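Local structure of kynurenine formamidase (4CO9) at residues C[10-15]-C[203-208]; C[91-96]-C[131-136]. The protein catalyses the zinc-dependent hydrolysis of N-formyl-L-kynurenine to L-kynurenine and formate, the second step of tryptophan degradation through the kynurenine pathway. One frame throughout, in Å; residues are numbered along the deposited sequence. Where two conformers were deposited one is given.

Contact 1: residues C[10-15]-C[203-208]; sequences DISQPL and PVRAVI
Arg-205 grips the carboxylate of Asp-10 side-on with two nitrogens, just where strand 9-10, outermost in this chain's mixed sheet, pairs antiparallel with strand 207-210 and then gives way to an Asx turn. NE bonds to Asp-10 OD1 at 3.2 Å, and NH2 forms the shorter arm of the salt bridge to OD2 at 2.9 Å. Both acceptors lie close to the guanidinium plane, but the donors come from above the carboxylate, since the two flat groups are turned 59° apart. In the arginine chain a bend about the CB-CG bond (chi2 69°) sets the position of CD, and the third nitrogen, NH1, bonds to Pro-193 O of the second subunit, which places the ion pair at the dimer interface.

Asp-10 OD1 also closes the Asx turn, accepting Ser-12 N at 3.0 Å from the face opposite the one NE uses. OD1 is thus held from both faces. A second doubly held oxygen is Ala-206 O: Ile-11 N reaches it at 3.0 Å and Ser-12 OG at 2.9 Å, again from opposite faces. Asp-10 and Val-207 form a non-hydrogen-bonded antiparallel pair, their CA atoms 4.6 Å apart.

Behind the polar groups, Ile-11 crosses Ile-208 at about a right angle, its CG2 against CG1 and CD1 of the latter. Strand 185-190 adds Tyr-187 and Leu-189 to the packing around Ile-208. At the tip of Ile-11, CD1 rests 3.8 Å from Ile-208 CG2.

Contact 2: residues C[91-96]-C[131-136]; sequences ESIGKK and ADIAPF
Gly-94 and Ile-133 bring the two backbones within 4.7 Å, CA to CA, where Gly-94, the N-cap residue of helix 95-98, passes the start of helix 133-140. Both helices follow strands of a small two-stranded parallel sheet, 92-93 beside 128-129, so the contact joins the connections that follow the two strands of this sheet.

The polar link is the carboxylate of Asp-132, which serves the first turn of helix 95-98 from across the gap. Its OD1 accepts Lys-95 N at 2.9 Å in a nearly straight bond (171°), the donor standing above the carboxylate plane. A chi1 of 72° sets Asp-132 CG between its own backbone N and carbonyl carbon, from where OD1 reaches Lys-95 N. OD2 receives a water at 2.7 Å, and that water in turn accepts Lys-96 N. Two successive amides at the helix start are thus satisfied, one directly and one through water; the negative charge there probably suits the helix dipole. Glu-97 OE1, within helix 95-98, accepts Gly-94 N.

On the more exposed flank, Lys-95 crosses Phe-136 at about a right angle in the conformer described, one of two deposited. Its amine, less certainly placed, pairs there with Glu-99 and approaches the ring obliquely. On the buried side, Ile-93 and Ile-133 lie side by side and point the same way, with Leu-98 packing on both and Ile-133 CD1 4.2 Å from Ile-93 CG2.

Overall arrangement
Contacts 1 and 2 lie on opposite sides of the chain's centre, with centres 25 Å apart and nearest atoms about 16 Å apart. In sequence, both segments of contact 2 fall between those of contact 1, which brings an early part of the chain to its C-terminal strand. The binuclear zinc site is closer to contact 1: the Val-204 side chain lies about 5 Å from that of zinc ligand His-56 and about 10 Å from a zinc ion. From contact 2, the Ile-133 side chain is about 13 Å from a zinc ion. Contact 1 also meets the second subunit, whereas contact 2 is built within one chain.

Contact 1: residues C[10-15]-C[203-208]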
loop_
_atom_site.group_PDB
_atom_site.type_symbol
_atom_site.label_atom_id
_atom_site.label_comp_id
_atom_site.label_asym_id
_atom_site.label_seq_id
_atom_site.Cartn_x
_atom_site.Cartn_y
_atom_site.Cartn_z
ATOM N N ASP C 10 1.466 -12.167 -5.392
ATOM C CA ASP C 10 0.427 -11.502 -4.604
ATOM C C ASP C 10 -0.063 -12.421 -3.487
ATOM O O ASP C 10 -0.478 -13.557 -3.752
ATOM C CB ASP C 10 -0.731 -11.130 -5.538
ATOM C CG ASP C 10 -1.727 -10.159 -4.926
ATOM O OD1 ASP C 10 -1.535 -9.707 -3.773
ATOM O OD2 ASP C 10 -2.718 -9.832 -5.623
ATOM N N ILE C 11 -0.004 -11.948 -2.243
ATOM C CA ILE C 11 -0.602 -12.679 -1.122
ATOM C C ILE C 11 -1.647 -11.828 -0.391
ATOM O O ILE C 11 -1.858 -11.985 0.816
ATOM C CB ILE C 11 0.465 -13.237 -0.149
ATOM C CG1 ILE C 11 1.356 -12.131 0.422
ATOM C CG2 ILE C 11 1.304 -14.276 -0.869
ATOM C CD1 ILE C 11 2.079 -12.537 1.689
ATOM N N SER C 12 -2.291 -10.937 -1.142
ATOM C CA SER C 12 -3.321 -10.059 -0.610
ATOM C C SER C 12 -4.720 -10.523 -1.023
ATOM O O SER C 12 -4.899 -11.121 -2.078
ATOM C CB SER C 12 -3.117 -8.636 -1.115
ATOM O OG SER C 12 -1.812 -8.163 -0.830
ATOM N N GLN C 13 -5.703 -10.242 -0.170
ATOM C CA GLN C 13 -7.103 -10.506 -0.490
ATOM C C GLN C 13 -7.662 -9.431 -1.431
ATOM O O GLN C 13 -7.475 -8.250 -1.188
ATOM C CB GLN C 13 -7.936 -10.552 0.790
ATOM C CG GLN C 13 -7.614 -11.715 1.710
ATOM C CD GLN C 13 -8.507 -11.801 2.922
ATOM O OE1 GLN C 13 -9.179 -10.844 3.288
ATOM N NE2 GLN C 13 -8.527 -12.967 3.558
ATOM N N PRO C 14 -8.383 -9.839 -2.488
ATOM C CA PRO C 14 -8.977 -8.831 -3.352
ATOM C C PRO C 14 -9.978 -7.977 -2.589
ATOM O O PRO C 14 -10.798 -8.514 -1.832
ATOM C CB PRO C 14 -9.685 -9.651 -4.437
ATOM C CG PRO C 14 -8.958 -10.943 -4.469
ATOM C CD PRO C 14 -8.544 -11.204 -3.036
ATOM N N LEU C 15 -9.880 -6.667 -2.781
ATOM C CA LEU C 15 -10.743 -5.706 -2.138
ATOM C C LEU C 15 -11.854 -5.316 -3.107
ATOM O O LEU C 15 -11.600 -4.728 -4.151
ATOM C CB LEU C 15 -9.957 -4.469 -1.721
ATOM C CG LEU C 15 -8.962 -4.638 -0.563
ATOM C CD1 LEU C 15 -8.133 -3.359 -0.437
ATOM C CD2 LEU C 15 -9.673 -4.936 0.755
ATOM N N PRO C 203 -4.761 -0.940 5.424
ATOM C CA PRO C 203 -4.660 -1.973 4.397
ATOM C C PRO C 203 -3.301 -1.886 3.718
ATOM O O PRO C 203 -2.687 -0.806 3.668
ATOM C CB PRO C 203 -5.783 -1.627 3.399
ATOM C CG PRO C 203 -6.174 -0.245 3.704
ATOM C CD PRO C 203 -5.794 0.061 5.133
ATOM N N VAL C 204 -2.836 -3.024 3.222
ATOM C CA VAL C 204 -1.553 -3.115 2.543
ATOM C C VAL C 204 -1.681 -4.019 1.335
ATOM O O VAL C 204 -2.627 -4.817 1.234
ATOM C CB VAL C 204 -0.446 -3.685 3.459
ATOM C CG1 VAL C 204 -0.319 -2.865 4.730
ATOM C CG2 VAL C 204 -0.691 -5.155 3.781
ATOM N N ARG C 205 -0.745 -3.869 0.402
ATOM C CA ARG C 205 -0.576 -4.859 -0.646
ATOM C C ARG C 205 0.610 -5.701 -0.239
ATOM O O ARG C 205 1.760 -5.261 -0.338
ATOM C CB ARG C 205 -0.329 -4.218 -2.005
ATOM C CG ARG C 205 -0.358 -5.218 -3.162
ATOM C CD ARG C 205 -1.763 -5.742 -3.369
ATOM N NE ARG C 205 -1.903 -6.654 -4.497
ATOM C CZ ARG C 205 -2.046 -6.290 -5.767
ATOM N NH1 ARG C 205 -2.015 -5.013 -6.134
ATOM N NH2 ARG C 205 -2.189 -7.222 -6.688
ATOM N N ALA C 206 0.325 -6.882 0.286
ATOM C CA ALA C 206 1.360 -7.811 0.657
ATOM C C ALA C 206 1.725 -8.669 -0.539
ATOM O O ALA C 206 0.853 -9.285 -1.167
ATOM C CB ALA C 206 0.915 -8.676 1.826
ATOM N N VAL C 207 3.019 -8.687 -0.854
ATOM C CA VAL C 207 3.569 -9.542 -1.895
ATOM C C VAL C 207 4.858 -10.192 -1.403
ATOM O O VAL C 207 5.529 -9.667 -0.514
ATOM C CB VAL C 207 3.875 -8.754 -3.194
ATOM C CG1 VAL C 207 2.625 -8.087 -3.729
ATOM C CG2 VAL C 207 4.960 -7.709 -2.963
ATOM N N ILE C 208 5.229 -11.305 -2.036
ATOM C CA ILE C 208 6.469 -12.016 -1.704
ATOM C C ILE C 208 7.200 -12.497 -2.956
ATOM O O ILE C 208 6.574 -12.770 -3.982
ATOM C CB ILE C 208 6.214 -13.244 -0.785
ATOM C CG1 ILE C 208 5.211 -14.226 -1.420
ATOM C CG2 ILE C 208 5.747 -12.777 0.580
ATOM C CD1 ILE C 208 4.988 -15.504 -0.623
#

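Contact 2: residues C[91-96]-C[131-136]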
loop_
_atom_site.group_PDB
_atom_site.type_symbol
_atom_site.label_atom_id
_atom_site.label_comp_id
_atom_site.label_asym_id
_atom_site.label_seq_id
_atom_site.Cartn_x
_atom_site.Cartn_y
_atom_site.Cartn_z
ATOM N N GLU C 91 -5.483 -25.664 17.088
ATOM C CA GLU C 91 -6.477 -24.769 17.677
ATOM C C GLU C 91 -5.840 -23.457 18.110
ATOM O O GLU C 91 -6.477 -22.404 18.048
ATOM C CB GLU C 91 -7.202 -25.430 18.861
ATOM C CG GLU C 91 -8.069 -26.607 18.442
ATOM C CD GLU C 91 -8.919 -27.151 19.577
ATOM O OE1 GLU C 91 -8.507 -27.026 20.758
ATOM O OE2 GLU C 91 -10.004 -27.708 19.285
ATOM N N SER C 92 -4.591 -23.515 18.558
ATOM C CA SER C 92 -3.851 -22.294 18.876
ATOM C C SER C 92 -2.354 -22.528 18.766
ATOM O O SER C 92 -1.880 -23.662 18.875
ATOM C CB SER C 92 -4.201 -21.774 20.276
ATOM O OG SER C 92 -3.622 -22.579 21.285
ATOM N N ILE C 93 -1.620 -21.445 18.540
ATOM C CA ILE C 93 -0.199 -21.523 18.264
ATOM C C ILE C 93 0.580 -20.723 19.289
ATOM O O ILE C 93 0.374 -19.527 19.450
ATOM C CB ILE C 93 0.127 -21.033 16.827
ATOM C CG1 ILE C 93 -0.578 -21.910 15.790
ATOM C CG2 ILE C 93 1.626 -21.041 16.567
ATOM C CD1 ILE C 93 -1.734 -21.239 15.086
ATOM N N GLY C 94 1.490 -21.391 19.988
ATOM C CA GLY C 94 2.347 -20.730 20.968
ATOM C C GLY C 94 3.756 -21.250 20.870
ATOM O O GLY C 94 4.132 -21.874 19.872
ATOM N N LYS C 95 4.533 -21.003 21.919
ATOM C CA LYS C 95 5.928 -21.432 21.986
ATOM C C LYS C 95 6.066 -22.911 21.664
ATOM O O LYS C 95 6.912 -23.297 20.861
ATOM C CB LYS C 95 6.504 -21.144 23.374
ATOM C CG LYS C 95 7.890 -21.717 23.628
ATOM C CD LYS C 95 8.521 -21.090 24.861
ATOM C CE LYS C 95 9.761 -21.837 25.333
ATOM N NZ LYS C 95 10.773 -22.035 24.261
ATOM N N LYS C 96 5.220 -23.733 22.277
ATOM C CA LYS C 96 5.305 -25.180 22.119
ATOM C C LYS C 96 5.268 -25.603 20.655
ATOM O O LYS C 96 6.046 -26.450 20.231
ATOM C CB LYS C 96 4.181 -25.881 22.889
ATOM C CG LYS C 96 4.205 -27.396 22.761
ATOM C CD LYS C 96 3.212 -28.068 23.693
ATOM C CE LYS C 96 3.166 -29.564 23.424
ATOM N NZ LYS C 96 2.249 -30.268 24.356
ATOM N N ALA C 131 -0.073 -15.942 24.164
ATOM C CA ALA C 131 0.822 -14.863 24.602
ATOM C C ALA C 131 2.300 -15.250 24.689
ATOM O O ALA C 131 3.178 -14.440 24.381
ATOM C CB ALA C 131 0.367 -14.302 25.942
ATOM N N ASP C 132 2.582 -16.483 25.088
ATOM C CA ASP C 132 3.982 -16.922 25.230
ATOM C C ASP C 132 4.754 -16.987 23.904
ATOM O O ASP C 132 5.963 -17.222 23.891
ATOM C CB ASP C 132 4.074 -18.253 25.998
ATOM C CG ASP C 132 3.593 -19.469 25.198
ATOM O OD1 ASP C 132 3.264 -19.377 23.997
ATOM O OD2 ASP C 132 3.574 -20.567 25.795
ATOM N N ILE C 133 4.049 -16.815 22.789
ATOM C CA ILE C 133 4.699 -16.731 21.497
ATOM C C ILE C 133 5.604 -15.491 21.402
ATOM O O ILE C 133 6.621 -15.519 20.716
ATOM C CB ILE C 133 3.640 -16.733 20.369
ATOM C CG1 ILE C 133 4.221 -17.274 19.075
ATOM C CG2 ILE C 133 3.077 -15.332 20.142
ATOM C CD1 ILE C 133 3.180 -17.446 17.991
ATOM N N ALA C 134 5.243 -14.418 22.107
ATOM C CA ALA C 134 5.902 -13.123 21.938
ATOM C C ALA C 134 7.337 -13.032 22.477
ATOM O O ALA C 134 8.234 -12.617 21.741
ATOM C CB ALA C 134 5.043 -12.005 22.510
ATOM N N PRO C 135 7.572 -13.415 23.747
ATOM C CA PRO C 135 8.976 -13.467 24.195
ATOM C C PRO C 135 9.821 -14.440 23.374
ATOM O O PRO C 135 10.978 -14.154 23.080
ATOM C CB PRO C 135 8.883 -13.956 25.651
ATOM C CG PRO C 135 7.445 -13.851 26.034
ATOM C CD PRO C 135 6.639 -13.907 24.773
ATOM N N PHE C 136 9.245 -15.584 23.024
ATOM C CA PHE C 136 9.922 -16.591 22.205
ATOM C C PHE C 136 10.397 -16.021 20.871
ATOM O O PHE C 136 11.565 -16.139 20.520
ATOM C CB PHE C 136 8.979 -17.768 21.941
ATOM C CG PHE C 136 9.577 -18.840 21.082
ATOM C CD1 PHE C 136 10.562 -19.671 21.586
ATOM C CD2 PHE C 136 9.156 -19.022 19.762
ATOM C CE1 PHE C 136 11.120 -20.671 20.802
ATOM C CE2 PHE C 136 9.712 -20.021 18.974
ATOM C CZ PHE C 136 10.692 -20.848 19.501
HETATM O O HOH W 1 3.474 -22.900 24.478
#